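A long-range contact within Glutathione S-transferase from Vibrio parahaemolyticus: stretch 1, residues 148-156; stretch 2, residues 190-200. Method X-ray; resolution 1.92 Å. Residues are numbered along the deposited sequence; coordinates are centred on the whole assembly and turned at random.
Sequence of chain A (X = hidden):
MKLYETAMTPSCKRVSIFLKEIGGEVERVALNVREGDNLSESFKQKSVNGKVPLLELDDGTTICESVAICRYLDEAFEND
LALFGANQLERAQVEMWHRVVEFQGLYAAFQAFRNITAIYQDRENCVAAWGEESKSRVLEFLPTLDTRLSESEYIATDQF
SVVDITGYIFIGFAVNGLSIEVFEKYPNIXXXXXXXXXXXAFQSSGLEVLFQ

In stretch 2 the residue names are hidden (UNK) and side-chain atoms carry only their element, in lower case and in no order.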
# COMPACT_ATOMS: atom_id res chain seq x y z
N ARG A 148 16.90 -6.99 -8.90
CA ARG A 148 16.38 -7.85 -7.84
C ARG A 148 16.21 -9.28 -8.33
O ARG A 148 16.62 -10.23 -7.65
CB ARG A 148 15.05 -7.29 -7.32
CG ARG A 148 14.34 -8.19 -6.32
CD ARG A 148 15.22 -8.50 -5.12
NE ARG A 148 14.48 -9.23 -4.09
CZ ARG A 148 15.02 -9.71 -2.98
NH1 ARG A 148 16.32 -9.58 -2.73
NH2 ARG A 148 14.25 -10.35 -2.11
N LEU A 149 15.63 -9.46 -9.51
CA LEU A 149 15.39 -10.81 -10.01
C LEU A 149 16.66 -11.48 -10.55
O LEU A 149 16.60 -12.66 -10.90
CB LEU A 149 14.30 -10.78 -11.09
CG LEU A 149 12.93 -10.44 -10.50
CD1 LEU A 149 11.90 -10.16 -11.59
CD2 LEU A 149 12.45 -11.56 -9.58
N SER A 150 17.78 -10.77 -10.60
CA SER A 150 19.05 -11.44 -10.85
C SER A 150 19.64 -12.05 -9.58
O SER A 150 20.54 -12.89 -9.67
CB SER A 150 20.06 -10.48 -11.47
OG SER A 150 20.54 -9.55 -10.52
N GLU A 151 19.16 -11.64 -8.41
CA GLU A 151 19.66 -12.15 -7.14
C GLU A 151 18.64 -12.96 -6.36
O GLU A 151 19.01 -13.64 -5.40
CB GLU A 151 20.16 -10.99 -6.25
CG GLU A 151 19.05 -10.11 -5.71
CD GLU A 151 19.56 -9.03 -4.77
OE1 GLU A 151 20.79 -8.82 -4.72
OE2 GLU A 151 18.72 -8.39 -4.10
N SER A 152 17.36 -12.92 -6.74
CA SER A 152 16.30 -13.64 -6.05
C SER A 152 15.43 -14.33 -7.08
O SER A 152 15.16 -13.76 -8.14
CB SER A 152 15.47 -12.68 -5.18
OG SER A 152 14.48 -13.37 -4.42
N GLU A 153 15.00 -15.55 -6.78
CA GLU A 153 14.16 -16.27 -7.74
C GLU A 153 12.79 -15.61 -7.89
O GLU A 153 12.23 -15.57 -8.99
CB GLU A 153 14.01 -17.73 -7.34
CG GLU A 153 13.32 -18.56 -8.42
CD GLU A 153 13.30 -20.04 -8.13
OE1 GLU A 153 13.82 -20.46 -7.08
OE2 GLU A 153 12.75 -20.80 -8.96
N TYR A 154 12.26 -15.07 -6.80
CA TYR A 154 11.00 -14.33 -6.82
C TYR A 154 11.25 -12.94 -6.26
O TYR A 154 12.34 -12.62 -5.79
CB TYR A 154 9.92 -15.10 -6.06
CG TYR A 154 9.61 -16.44 -6.70
CD1 TYR A 154 8.77 -16.52 -7.80
CD2 TYR A 154 10.19 -17.61 -6.23
CE1 TYR A 154 8.49 -17.74 -8.41
CE2 TYR A 154 9.93 -18.84 -6.83
CZ TYR A 154 9.08 -18.89 -7.92
OH TYR A 154 8.80 -20.09 -8.53
N ILE A 155 10.23 -12.08 -6.33
CA ILE A 155 10.46 -10.66 -6.06
C ILE A 155 10.77 -10.43 -4.58
O ILE A 155 11.79 -9.83 -4.23
CB ILE A 155 9.26 -9.81 -6.52
CG1 ILE A 155 9.10 -9.92 -8.04
CG2 ILE A 155 9.47 -8.37 -6.11
CD1 ILE A 155 7.91 -9.14 -8.58
N ALA A 156 9.88 -10.90 -3.69
CA ALA A 156 10.00 -10.55 -2.28
C ALA A 156 10.99 -11.44 -1.54
O ALA A 156 11.73 -10.97 -0.67
CB ALA A 156 8.63 -10.62 -1.60
N UNK A 190 12.28 -11.19 -17.54
CA UNK A 190 11.76 -12.15 -18.52
C UNK A 190 11.82 -13.57 -17.97
O UNK A 190 10.83 -14.31 -18.05
c UNK A 190 12.53 -12.03 -19.83
N UNK A 191 12.97 -13.96 -17.41
CA UNK A 191 13.11 -15.27 -16.77
C UNK A 191 12.02 -15.49 -15.73
O UNK A 191 11.34 -16.52 -15.72
c UNK A 191 14.84 -16.74 -15.48
n UNK A 191 14.57 -14.64 -11.19
c UNK A 191 14.14 -15.65 -11.95
n UNK A 191 13.16 -16.42 -11.50
c UNK A 191 14.30 -16.92 -14.05
c UNK A 191 14.49 -15.38 -16.12
n UNK A 191 14.69 -15.85 -13.14
N UNK A 192 11.88 -14.54 -14.80
CA UNK A 192 10.88 -14.66 -13.74
C UNK A 192 9.47 -14.69 -14.33
O UNK A 192 8.64 -15.51 -13.91
c UNK A 192 7.49 -10.50 -13.25
c UNK A 192 6.78 -11.40 -11.12
c UNK A 192 6.59 -10.55 -12.17
c UNK A 192 8.83 -12.20 -12.21
n UNK A 192 8.34 -13.16 -10.24
c UNK A 192 11.05 -13.49 -12.76
c UNK A 192 9.84 -13.17 -11.92
c UNK A 192 9.51 -13.71 -10.71
c UNK A 192 8.61 -11.32 -13.28
c UNK A 192 7.90 -12.22 -11.15
N UNK A 193 9.19 -13.84 -15.31
CA UNK A 193 7.86 -13.80 -15.89
C UNK A 193 7.54 -15.10 -16.63
O UNK A 193 6.42 -15.61 -16.55
c UNK A 193 5.69 -12.95 -18.27
c UNK A 193 3.65 -11.75 -17.89
c UNK A 193 4.38 -12.67 -18.62
c UNK A 193 5.56 -11.38 -16.48
c UNK A 193 7.72 -12.60 -16.83
c UNK A 193 4.24 -11.10 -16.82
c UNK A 193 6.29 -12.30 -17.20
N UNK A 194 8.51 -15.64 -17.38
CA UNK A 194 8.30 -16.94 -18.01
C UNK A 194 7.96 -18.00 -16.97
O UNK A 194 7.09 -18.84 -17.19
c UNK A 194 9.56 -17.34 -18.79
o UNK A 194 8.86 -19.84 -21.42
o UNK A 194 8.70 -17.65 -21.38
c UNK A 194 9.51 -18.74 -19.41
c UNK A 194 8.98 -18.74 -20.83
N UNK A 195 8.62 -17.93 -15.81
CA UNK A 195 8.39 -18.89 -14.74
C UNK A 195 7.00 -18.72 -14.12
O UNK A 195 6.24 -19.68 -14.01
o UNK A 195 11.88 -18.99 -12.34
c UNK A 195 10.92 -19.62 -11.87
c UNK A 195 9.64 -19.79 -12.66
c UNK A 195 9.49 -18.71 -13.69
n UNK A 195 10.96 -20.17 -10.66
N UNK A 196 6.67 -17.49 -13.73
CA UNK A 196 5.40 -17.24 -13.06
C UNK A 196 4.22 -17.45 -14.00
O UNK A 196 3.21 -18.06 -13.63
c UNK A 196 4.02 -15.45 -11.94
c UNK A 196 6.43 -15.72 -11.34
c UNK A 196 5.40 -15.82 -12.46
N UNK A 197 4.33 -16.98 -15.25
CA UNK A 197 3.22 -17.11 -16.19
C UNK A 197 2.94 -18.55 -16.57
O UNK A 197 1.91 -18.82 -17.20
c UNK A 197 3.50 -16.29 -17.45
o UNK A 197 4.50 -16.90 -18.25
N UNK A 198 3.82 -19.49 -16.22
CA UNK A 198 3.60 -20.91 -16.47
C UNK A 198 2.84 -21.60 -15.35
O UNK A 198 2.43 -22.76 -15.52
c UNK A 198 4.94 -21.62 -16.67
N UNK A 199 2.62 -20.94 -14.21
CA UNK A 199 1.93 -21.56 -13.09
C UNK A 199 0.46 -21.80 -13.44
O UNK A 199 -0.16 -21.02 -14.16
n UNK A 199 2.88 -20.05 -8.96
n UNK A 199 2.88 -21.20 -6.97
c UNK A 199 2.03 -20.69 -11.84
n UNK A 199 4.85 -20.92 -8.11
c UNK A 199 3.46 -20.46 -11.34
c UNK A 199 3.49 -19.49 -10.16
c UNK A 199 3.54 -20.72 -8.02
N UNK A 200 -0.09 -22.89 -12.90
CA UNK A 200 -1.47 -23.26 -13.22
C UNK A 200 -2.45 -22.15 -12.87
O UNK A 200 -3.42 -21.91 -13.61
o UNK A 200 -0.96 -26.74 -12.24
c UNK A 200 -1.11 -25.76 -13.00
o UNK A 200 -0.67 -25.74 -14.17
c UNK A 200 -1.85 -24.55 -12.48
O HOH W 1 17.10 -14.52 -13.62
O HOH W 2 6.79 -20.36 -10.34

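Position 190 carries one side-chain carbon, directed away from stretch 1 and making no contact with it: A190.

Position 191 has three carbons, a nitrogen, then a carbon bearing two more nitrogens; one end nitrogen lies 2.8 Å from E153 O and the other 2.9 Å from L149 O. This is an arginine pattern. R191 points toward stretch 1 and spends its guanidinium on backbone carbonyls, all met edge-on near the plane of the group, where its N-H bonds point. NH1 donates to E153 O with a nearly straight angle; NH2 donates to L149 O and more weakly to S152 O, 3.2 Å from R191 NH2. A water accepts from R191 NE at 2.8 Å and donates weakly to L149 O.

At position 192 a single carbon leads to fused five- and six-membered rings holding eight carbons and one nitrogen. L149 CD1 packs against its CB at 3.6 Å, while I155 CD1 and Y154 CD1 approach ring carbons; this can only be tryptophan. W192 has the largest covered area in either stretch. L149 CD2 makes an off-centre CH-pi contact, 4.2 Å from the centroid of the five-membered ring. I155 CD1 reaches W192 CZ2 at 3.6 Å, and Y154 CD1 lies at the ring edge, 4.1 Å from W192 CD1. The indole nitrogen is satisfied elsewhere in the structure.

Position 193 shows one carbon and a six-carbon ring, with no oxygen beyond it: F193, facing away from stretch 1.

Position 194 has three carbons, the third carrying two oxygens. This is E194, exposed and out of reach.

Position 195 has three carbons, the last bearing one oxygen and one nitrogen in the assignment of the model; the nitrogen lies a short 2.5 Å from E153 OE2 and 3.0 Å from Y154 OH. Q195 uses both ends of its amide. NE2 donates to E153 OE2 and weakly to Y154 OH, while Q195 OE1 accepts from R191 NH1 at 3.0 Å, one helical turn back.

Position 196 has one carbon carrying two others, one of which meets the edge of the Y154 ring: the branch of valine. V196 CG2 is 4.1 Å from Y154 CE1.

Position 197 has a carbon and an oxygen: S197, out of reach of stretch 1; S197 OG donates to F193 O at 2.9 Å.

Position 198 has a lone carbon, A198, exposed and inside the type I turn from V196 to position 199.

Position 199 has three carbons, a nitrogen, then a carbon bearing two more nitrogens, one of them 4.1 Å from Y154 OH: R199. A water fills the gap, 3.0 Å from R199 NH1 and 2.7 Å from Y154 OH.

Position 200 has two carbons, the second carrying two oxygens: D200, out of reach.

The rule here is a division by chemistry. R191 gathers three main-chain carbonyls of stretch 1, while Q195 and a water-linked R199 address the side chains of E153 and Y154. W192 supplies most of the apolar packing, and V196 adds a contact with Y154. Together they bury 442 Å² between segments whose touching residues are at least 37 apart in sequence.

Stretch 2, residues 190-200: ARWFEQVSARD
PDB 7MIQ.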